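Local coordinates for ColD (Escherichia coli, PDB 3GR9), which takes part in L-colitose biosynthesis by removing the C3'-hydroxyl of GDP-4-keto-6-deoxy-D-mannose, and here carries changes made in converting this dehydratase into an aminotransferase, at residues S59-L64 and G198-D203; G80-V85 and G101-F106; K130-V135 and I156-D161. The protein carries 2 engineered substitutions. All coordinates share one frame; numbering follows the deposited sequence.

Contact 1: S59-L64 and G198-D203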
loop_
_atom_site.group_PDB
_atom_site.type_symbol
_atom_site.label_atom_id
_atom_site.label_comp_id
_atom_site.label_asym_id
_atom_site.label_seq_id
_atom_site.Cartn_x
_atom_site.Cartn_y
_atom_site.Cartn_z
ATOM N N SER B 59 5.084 0.640 -6.923
ATOM C CA SER B 59 3.751 1.198 -7.060
ATOM C C SER B 59 3.432 2.204 -5.968
ATOM O O SER B 59 2.996 3.320 -6.219
ATOM C CB SER B 59 2.729 0.071 -7.057
ATOM O OG SER B 59 3.093 -0.885 -8.056
ATOM N N THR B 60 3.599 1.821 -4.723
ATOM C CA THR B 60 3.252 2.770 -3.683
ATOM C C THR B 60 4.177 3.973 -3.678
ATOM O O THR B 60 3.777 5.087 -3.319
ATOM C CB THR B 60 3.027 2.108 -2.331
ATOM O OG1 THR B 60 4.160 1.295 -1.994
ATOM C CG2 THR B 60 1.829 1.215 -2.471
ATOM N N ALA B 61 5.378 3.756 -4.178
ATOM C CA ALA B 61 6.321 4.840 -4.263
ATOM C C ALA B 61 5.798 5.874 -5.252
ATOM O O ALA B 61 6.087 7.061 -5.114
ATOM C CB ALA B 61 7.662 4.325 -4.705
ATOM N N ASN B 62 5.078 5.414 -6.267
ATOM C CA ASN B 62 4.493 6.301 -7.288
ATOM C C ASN B 62 3.304 7.012 -6.663
ATOM O O ASN B 62 3.116 8.203 -6.875
ATOM C CB ASN B 62 4.052 5.565 -8.580
ATOM C CG ASN B 62 5.213 5.226 -9.495
ATOM O OD1 ASN B 62 6.363 5.524 -9.203
ATOM N ND2 ASN B 62 4.913 4.571 -10.600
ATOM N N LEU B 63 2.522 6.280 -5.874
ATOM C CA LEU B 63 1.369 6.845 -5.155
ATOM C C LEU B 63 1.821 8.021 -4.310
ATOM O O LEU B 63 1.274 9.113 -4.360
ATOM C CB LEU B 63 0.804 5.779 -4.215
ATOM C CG LEU B 63 -0.372 6.158 -3.327
ATOM C CD1 LEU B 63 -1.392 6.939 -4.112
ATOM C CD2 LEU B 63 -1.007 4.887 -2.781
ATOM N N LEU B 64 2.832 7.754 -3.503
ATOM C CA LEU B 64 3.439 8.727 -2.638
ATOM C C LEU B 64 4.102 9.846 -3.415
ATOM O O LEU B 64 3.875 11.034 -3.129
ATOM C CB LEU B 64 4.403 8.029 -1.691
ATOM C CG LEU B 64 3.684 7.868 -0.331
ATOM C CD1 LEU B 64 2.325 7.106 -0.362
ATOM C CD2 LEU B 64 4.588 7.250 0.701
ATOM N N GLY B 198 9.957 -0.707 -2.839
ATOM C CA GLY B 198 10.029 0.484 -3.676
ATOM C C GLY B 198 10.782 1.599 -2.949
ATOM O O GLY B 198 10.889 1.597 -1.716
ATOM N N CYS B 199 11.283 2.562 -3.712
ATOM C CA CYS B 199 12.058 3.657 -3.150
ATOM C C CYS B 199 11.863 4.998 -3.850
ATOM O O CYS B 199 11.864 5.084 -5.084
ATOM C CB CYS B 199 13.543 3.298 -3.199
ATOM S SG CYS B 199 14.530 4.090 -1.904
ATOM N N ILE B 200 11.740 6.042 -3.060
ATOM C CA ILE B 200 11.620 7.376 -3.593
ATOM C C ILE B 200 12.823 8.177 -3.149
ATOM O O ILE B 200 13.029 8.401 -1.962
ATOM C CB ILE B 200 10.471 8.143 -2.942
ATOM C CG1 ILE B 200 9.247 7.257 -2.729
ATOM C CG2 ILE B 200 10.169 9.386 -3.723
ATOM C CD1 ILE B 200 7.950 7.965 -3.011
ATOM N N VAL B 201 13.558 8.719 -4.093
ATOM C CA VAL B 201 14.627 9.581 -3.648
ATOM C C VAL B 201 14.219 11.014 -3.948
ATOM O O VAL B 201 13.219 11.264 -4.652
ATOM C CB VAL B 201 16.003 9.204 -4.234
ATOM C CG1 VAL B 201 16.302 7.731 -3.986
ATOM C CG2 VAL B 201 16.093 9.540 -5.705
ATOM N N THR B 202 14.972 11.927 -3.350
ATOM C CA THR B 202 14.781 13.370 -3.480
ATOM C C THR B 202 15.911 14.070 -2.719
ATOM O O THR B 202 16.575 13.509 -1.859
ATOM C CB THR B 202 13.386 13.845 -2.975
ATOM O OG1 THR B 202 13.006 15.077 -3.610
ATOM C CG2 THR B 202 13.386 14.057 -1.489
ATOM N N ASP B 203 16.138 15.317 -3.062
ATOM C CA ASP B 203 17.187 16.085 -2.442
ATOM C C ASP B 203 16.439 17.223 -1.762
ATOM O O ASP B 203 17.037 18.081 -1.098
ATOM C CB ASP B 203 18.086 16.643 -3.568
ATOM C CG ASP B 203 19.124 15.656 -4.032
ATOM O OD1 ASP B 203 19.817 15.097 -3.151
ATOM O OD2 ASP B 203 19.196 15.371 -5.249
#
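Ala61 meets strand 198-202 with its methyl group. Two residues earlier in helix 58-71, Ser59 OG hydrogen-bonds the cofactor phosphate on the engineered Lys190. The methyl of Ala61 points toward the strand: CB lies 4.1 Å from Cys199 N and 3.9 Å from Ile200 CG1. With alanine facing glycine, Gly198, at this level, the axes of 59-64 and 198-202 come to 7.0 Å of each other, their directions 33° apart. Ile200 holds CG1 beside its own backbone N and anti to the carbonyl carbon; this chi1 of -40° turns CG1 toward the helix, and CD1 continues toward the Ala61 backbone, where its modelled approach to the carbonyl oxygen is tighter than normal and doubtful in detail. Asn62, on the next position, turns to Thr183 instead. One turn on from Ala61, Leu64 offers its CB to the same methyl, with Leu64 CB and Ile200 CD1 3.8 Å apart. The tip of Ile200 thus lies against Ala61 and Leu64, one helical turn apart, while Leu211 of helix 205-215 also packs on this isoleucine. A helix packed on the central sheet with its N-terminal end at the phosphate is characteristic of the fold-type I pyridoxal-phosphate enzymes.

Contact 2: G80-V85 and G101-F106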
loop_
_atom_site.group_PDB
_atom_site.type_symbol
_atom_site.label_atom_id
_atom_site.label_comp_id
_atom_site.label_asym_id
_atom_site.label_seq_id
_atom_site.Cartn_x
_atom_site.Cartn_y
_atom_site.Cartn_z
ATOM N N GLY B 80 -7.114 18.876 -11.137
ATOM C CA GLY B 80 -7.403 19.466 -12.419
ATOM C C GLY B 80 -6.095 19.853 -13.055
ATOM O O GLY B 80 -6.040 20.099 -14.267
ATOM N N ASP B 81 -5.015 19.872 -12.283
ATOM C CA ASP B 81 -3.750 20.245 -12.917
ATOM C C ASP B 81 -3.371 19.322 -14.048
ATOM O O ASP B 81 -3.710 18.137 -14.027
ATOM C CB ASP B 81 -2.617 20.385 -11.913
ATOM C CG ASP B 81 -2.740 21.639 -11.121
ATOM O OD1 ASP B 81 -3.739 22.345 -11.392
ATOM O OD2 ASP B 81 -1.845 21.962 -10.305
ATOM N N GLU B 82 -2.689 19.870 -15.045
ATOM C CA GLU B 82 -2.279 19.032 -16.156
ATOM C C GLU B 82 -0.907 18.403 -15.941
ATOM O O GLU B 82 0.061 19.097 -15.662
ATOM C CB GLU B 82 -2.277 19.844 -17.455
ATOM C CG GLU B 82 -2.191 19.020 -18.765
ATOM C CD GLU B 82 -1.595 19.811 -19.919
ATOM O OE1 GLU B 82 -2.223 20.793 -20.378
ATOM O OE2 GLU B 82 -0.453 19.511 -20.324
ATOM N N ILE B 83 -0.809 17.090 -16.092
ATOM C CA ILE B 83 0.505 16.424 -16.021
ATOM C C ILE B 83 0.661 15.577 -17.319
ATOM O O ILE B 83 -0.287 14.885 -17.752
ATOM C CB ILE B 83 0.585 15.487 -14.815
ATOM C CG1 ILE B 83 1.645 14.425 -15.084
ATOM C CG2 ILE B 83 -0.772 14.800 -14.613
ATOM C CD1 ILE B 83 2.122 13.674 -13.826
ATOM N N ILE B 84 1.827 15.657 -17.968
ATOM C CA ILE B 84 2.069 14.865 -19.168
ATOM C C ILE B 84 2.771 13.531 -18.872
ATOM O O ILE B 84 3.677 13.459 -18.049
ATOM C CB ILE B 84 2.944 15.585 -20.134
ATOM C CG1 ILE B 84 2.130 16.530 -20.990
ATOM C CG2 ILE B 84 3.739 14.591 -20.933
ATOM C CD1 ILE B 84 2.690 17.917 -20.924
ATOM N N VAL B 85 2.359 12.494 -19.593
ATOM C CA VAL B 85 2.912 11.161 -19.437
ATOM C C VAL B 85 2.958 10.437 -20.761
ATOM O O VAL B 85 2.288 10.789 -21.709
ATOM C CB VAL B 85 2.035 10.328 -18.552
ATOM C CG1 VAL B 85 1.969 10.977 -17.172
ATOM C CG2 VAL B 85 0.612 10.259 -19.144
ATOM N N GLY B 101 -7.050 13.008 -9.060
ATOM C CA GLY B 101 -7.827 13.903 -9.929
ATOM C C GLY B 101 -7.052 14.848 -10.851
ATOM O O GLY B 101 -7.450 15.974 -11.101
ATOM N N LEU B 102 -5.929 14.406 -11.379
ATOM C CA LEU B 102 -5.166 15.270 -12.265
ATOM C C LEU B 102 -5.649 14.999 -13.669
ATOM O O LEU B 102 -6.352 14.001 -13.994
ATOM C CB LEU B 102 -3.654 15.048 -12.112
ATOM C CG LEU B 102 -3.140 15.498 -10.720
ATOM C CD1 LEU B 102 -2.044 14.564 -10.233
ATOM C CD2 LEU B 102 -2.708 16.986 -10.611
ATOM N N ARG B 103 -5.360 15.956 -14.516
ATOM C CA ARG B 103 -5.840 15.824 -15.878
ATOM C C ARG B 103 -4.624 15.280 -16.652
ATOM O O ARG B 103 -3.503 15.806 -16.540
ATOM C CB ARG B 103 -6.395 17.219 -16.254
ATOM C CG ARG B 103 -6.233 17.637 -17.671
ATOM C CD ARG B 103 -7.580 17.851 -18.231
ATOM N NE ARG B 103 -7.502 17.676 -19.669
ATOM C CZ ARG B 103 -8.555 17.512 -20.461
ATOM N NH1 ARG B 103 -9.780 17.455 -19.948
ATOM N NH2 ARG B 103 -8.379 17.349 -21.766
ATOM N N VAL B 104 -4.764 14.094 -17.241
ATOM C CA VAL B 104 -3.609 13.487 -17.936
ATOM C C VAL B 104 -3.493 13.733 -19.440
ATOM O O VAL B 104 -4.446 13.513 -20.217
ATOM C CB VAL B 104 -3.563 11.925 -17.735
ATOM C CG1 VAL B 104 -2.267 11.316 -18.271
ATOM C CG2 VAL B 104 -3.870 11.523 -16.313
ATOM N N LYS B 105 -2.302 14.128 -19.862
ATOM C CA LYS B 105 -2.123 14.300 -21.296
ATOM C C LYS B 105 -1.149 13.253 -21.779
ATOM O O LYS B 105 0.037 13.226 -21.417
ATOM C CB LYS B 105 -1.543 15.652 -21.629
ATOM C CG LYS B 105 -1.162 15.736 -23.069
ATOM C CD LYS B 105 -0.848 17.185 -23.432
ATOM C CE LYS B 105 -2.149 17.977 -23.576
ATOM N NZ LYS B 105 -1.912 19.386 -23.952
ATOM N N PHE B 106 -1.638 12.363 -22.603
ATOM C CA PHE B 106 -0.749 11.336 -23.086
ATOM C C PHE B 106 0.042 11.805 -24.299
ATOM O O PHE B 106 -0.441 12.556 -25.136
ATOM C CB PHE B 106 -1.562 10.137 -23.479
ATOM C CG PHE B 106 -2.084 9.374 -22.325
ATOM C CD1 PHE B 106 -1.333 8.362 -21.771
ATOM C CD2 PHE B 106 -3.331 9.646 -21.817
ATOM C CE1 PHE B 106 -1.844 7.585 -20.783
ATOM C CE2 PHE B 106 -3.854 8.874 -20.829
ATOM C CZ PHE B 106 -3.088 7.854 -20.293
#
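Strands 82-85 and 103-106 run parallel, pairing Glu82 with Arg103 through Val85 with Phe106, at a closest axial approach of 4.8 Å and an angle of 31°. The ladder alternates from one strand to the other: Asp81 O takes Arg103 N, Arg103 O takes Ile83 N, Ile83 O takes Lys105 N, and Lys105 O takes Val85 N. Ahead of the strands, Gly80 N adds a bond of 2.9 Å to Gly101 O, and Leu102 CD2 reaches Asp81 CB at 3.6 Å. On the face of Glu82, Ile84, Arg103 and Lys105, the lysine chain runs alongside Ile84, with Ile84 CG1 3.8 Å from Lys105 CB, then bends at chi3 (-76°) back over Glu82. The resulting salt bridge is long, 3.9 Å from Glu82 OE1 to Lys105 NZ, and the carboxylate is held more firmly by Ser128 and Thr129; the guanidinium of Arg103 pairs instead with Asp351. The other face, that of Ile83, Val85, Val104 and Phe106, is apolar. Ile83 CG2 rests 3.8 Å from Leu102 CB. Val85 CG2 stands over the Phe106 ring in a CH-pi contact, 4.2 Å from the centroid and 27° off its normal, though this methyl is placed only approximately. Leu97 of helix 91-99 covers Ile83, Val85 and Val104 here, and Gly101 ends that helix as the C-prime residue of a Schellman motif, completing a classic beta-alpha-beta crossover.

Contact 3: K130-V135 and I156-D161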
loop_
_atom_site.group_PDB
_atom_site.type_symbol
_atom_site.label_atom_id
_atom_site.label_comp_id
_atom_site.label_asym_id
_atom_site.label_seq_id
_atom_site.Cartn_x
_atom_site.Cartn_y
_atom_site.Cartn_z
ATOM N N LYS B 130 1.589 21.538 -15.906
ATOM C CA LYS B 130 2.097 21.732 -14.541
ATOM C C LYS B 130 3.212 20.773 -14.142
ATOM O O LYS B 130 4.057 21.073 -13.244
ATOM C CB LYS B 130 0.952 21.579 -13.544
ATOM C CG LYS B 130 0.887 22.741 -12.527
ATOM C CD LYS B 130 0.825 24.101 -13.219
ATOM C CE LYS B 130 -0.445 24.867 -12.795
ATOM N NZ LYS B 130 -0.215 25.638 -11.517
ATOM N N ALA B 131 3.230 19.634 -14.839
ATOM C CA ALA B 131 4.246 18.616 -14.601
ATOM C C ALA B 131 4.438 17.650 -15.749
ATOM O O ALA B 131 3.506 17.349 -16.531
ATOM C CB ALA B 131 3.956 17.844 -13.298
ATOM N N ILE B 132 5.650 17.106 -15.811
ATOM C CA ILE B 132 6.006 16.067 -16.788
ATOM C C ILE B 132 6.458 14.822 -16.044
ATOM O O ILE B 132 7.506 14.837 -15.413
ATOM C CB ILE B 132 7.170 16.449 -17.674
ATOM C CG1 ILE B 132 6.910 17.813 -18.302
ATOM C CG2 ILE B 132 7.369 15.363 -18.737
ATOM C CD1 ILE B 132 7.352 17.908 -19.739
ATOM N N LEU B 133 5.708 13.735 -16.184
ATOM C CA LEU B 133 6.049 12.466 -15.542
ATOM C C LEU B 133 6.753 11.571 -16.536
ATOM O O LEU B 133 6.136 10.830 -17.288
ATOM C CB LEU B 133 4.776 11.749 -15.059
ATOM C CG LEU B 133 5.063 10.391 -14.427
ATOM C CD1 LEU B 133 6.453 10.455 -13.810
ATOM C CD2 LEU B 133 4.022 9.976 -13.403
ATOM N N THR B 134 8.067 11.640 -16.551
ATOM C CA THR B 134 8.814 10.816 -17.476
ATOM C C THR B 134 8.993 9.394 -16.977
ATOM O O THR B 134 8.895 9.100 -15.794
ATOM C CB THR B 134 10.179 11.409 -17.670
ATOM O OG1 THR B 134 10.911 11.285 -16.450
ATOM C CG2 THR B 134 10.028 12.871 -17.979
ATOM N N VAL B 135 9.240 8.493 -17.901
ATOM C CA VAL B 135 9.466 7.114 -17.534
ATOM C C VAL B 135 10.701 6.558 -18.283
ATOM O O VAL B 135 10.777 6.666 -19.495
ATOM C CB VAL B 135 8.197 6.284 -17.772
ATOM C CG1 VAL B 135 8.479 4.750 -17.682
ATOM C CG2 VAL B 135 7.117 6.700 -16.741
ATOM N N ILE B 156 7.735 24.188 -14.196
ATOM C CA ILE B 156 7.082 22.954 -14.598
ATOM C C ILE B 156 7.713 21.738 -13.952
ATOM O O ILE B 156 8.879 21.466 -14.179
ATOM C CB ILE B 156 7.169 22.781 -16.124
ATOM C CG1 ILE B 156 6.470 23.933 -16.820
ATOM C CG2 ILE B 156 6.596 21.455 -16.537
ATOM C CD1 ILE B 156 6.240 23.711 -18.248
ATOM N N ILE B 157 6.955 20.990 -13.159
ATOM C CA ILE B 157 7.570 19.828 -12.513
ATOM C C ILE B 157 8.141 18.657 -13.282
ATOM O O ILE B 157 7.583 18.236 -14.287
ATOM C CB ILE B 157 6.989 19.411 -11.168
ATOM C CG1 ILE B 157 6.582 20.644 -10.369
ATOM C CG2 ILE B 157 8.025 18.640 -10.383
ATOM C CD1 ILE B 157 5.217 20.500 -9.691
ATOM N N LEU B 158 9.290 18.156 -12.835
ATOM C CA LEU B 158 9.884 16.986 -13.483
ATOM C C LEU B 158 9.958 15.781 -12.551
ATOM O O LEU B 158 10.528 15.822 -11.467
ATOM C CB LEU B 158 11.258 17.250 -14.131
ATOM C CG LEU B 158 11.797 15.994 -14.830
ATOM C CD1 LEU B 158 10.719 15.382 -15.766
ATOM C CD2 LEU B 158 13.101 16.279 -15.577
ATOM N N LEU B 159 9.386 14.684 -12.997
ATOM C CA LEU B 159 9.424 13.470 -12.205
ATOM C C LEU B 159 9.733 12.273 -13.114
ATOM O O LEU B 159 9.456 12.296 -14.311
ATOM C CB LEU B 159 8.072 13.242 -11.572
ATOM C CG LEU B 159 7.339 14.383 -10.871
ATOM C CD1 LEU B 159 5.945 13.789 -10.709
ATOM C CD2 LEU B 159 7.951 14.644 -9.469
ATOM N N GLU B 160 10.271 11.223 -12.532
ATOM C CA GLU B 160 10.560 10.054 -13.323
ATOM C C GLU B 160 10.200 8.745 -12.651
ATOM O O GLU B 160 10.658 8.443 -11.561
ATOM C CB GLU B 160 12.035 10.003 -13.736
ATOM C CG GLU B 160 12.856 11.222 -13.438
ATOM C CD GLU B 160 14.344 10.926 -13.523
ATOM O OE1 GLU B 160 14.708 9.930 -14.177
ATOM O OE2 GLU B 160 15.141 11.672 -12.934
ATOM N N ASP B 161 9.381 7.962 -13.327
ATOM C CA ASP B 161 9.089 6.633 -12.856
ATOM C C ASP B 161 10.328 5.910 -13.373
ATOM O O ASP B 161 10.441 5.621 -14.561
ATOM C CB ASP B 161 7.819 6.086 -13.492
ATOM C CG ASP B 161 7.507 4.669 -13.059
ATOM O OD1 ASP B 161 8.436 3.896 -12.789
ATOM O OD2 ASP B 161 6.319 4.321 -13.007
#
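Thr134 and Leu159 meet across the parallel strand pair of a beta-alpha-beta unit, strand 129-135, helix 144-151 and strand 157-161, with the axes of 130-135 and 157-161 4.4 Å apart at closest and 27° from parallel. Leu159 O is gripped twice by one residue: Thr134 N reaches it at 2.7 Å and Thr134 OG1 at 2.8 Å, from opposite faces of the carbonyl plane. The hydroxyl can do this because chi1 of 68° sets it between its own backbone N and carbonyl carbon. The same torsion puts CG2 against Leu158, tightly, with Thr134 CG2 3.4 Å from Leu158 CD1 and the two side chains crossing nearly at right angles. Thr134 also packs on Phe144 and Ile147, so the face of Ile132, Thr134, Leu158 and Glu160 lies under helix 144-151. On the face of Ala131, Leu133, Ile157 and Leu159, Ala131 CB lies 4.0 Å from Ile157 CB, and Leu133 CD1 is 3.9 Å from Leu159 CB. The backbone ladder ends with Asp161 N on Thr134 O, where Val135 CG2 lies 3.4 Å from Asp161 CB, the two side chains running side by side. The carboxylate of Asp161 is held by Asn62 and Thr93.

Overall arrangement
Following the chain from the N terminus, helix 58-71 supplies the first half of contact 1, whose partner strand 198-202 comes only after the other two contacts are complete. Within that long loop, contact 2 closes a short one around helix 91-99, and contact 3 then closes another around helix 144-151; these two are in series and do not cross. Strands 82-86 and 129-135 are neighbours, so the two units merge into one sheet: Ile84 O and Leu133 N are 2.8 Å apart, probably hydrogen-bonded. Strand 181-185 separates 157-161 from 198-202, and the helix of contact 1 joins contact 3 directly at the end of strand 157-161.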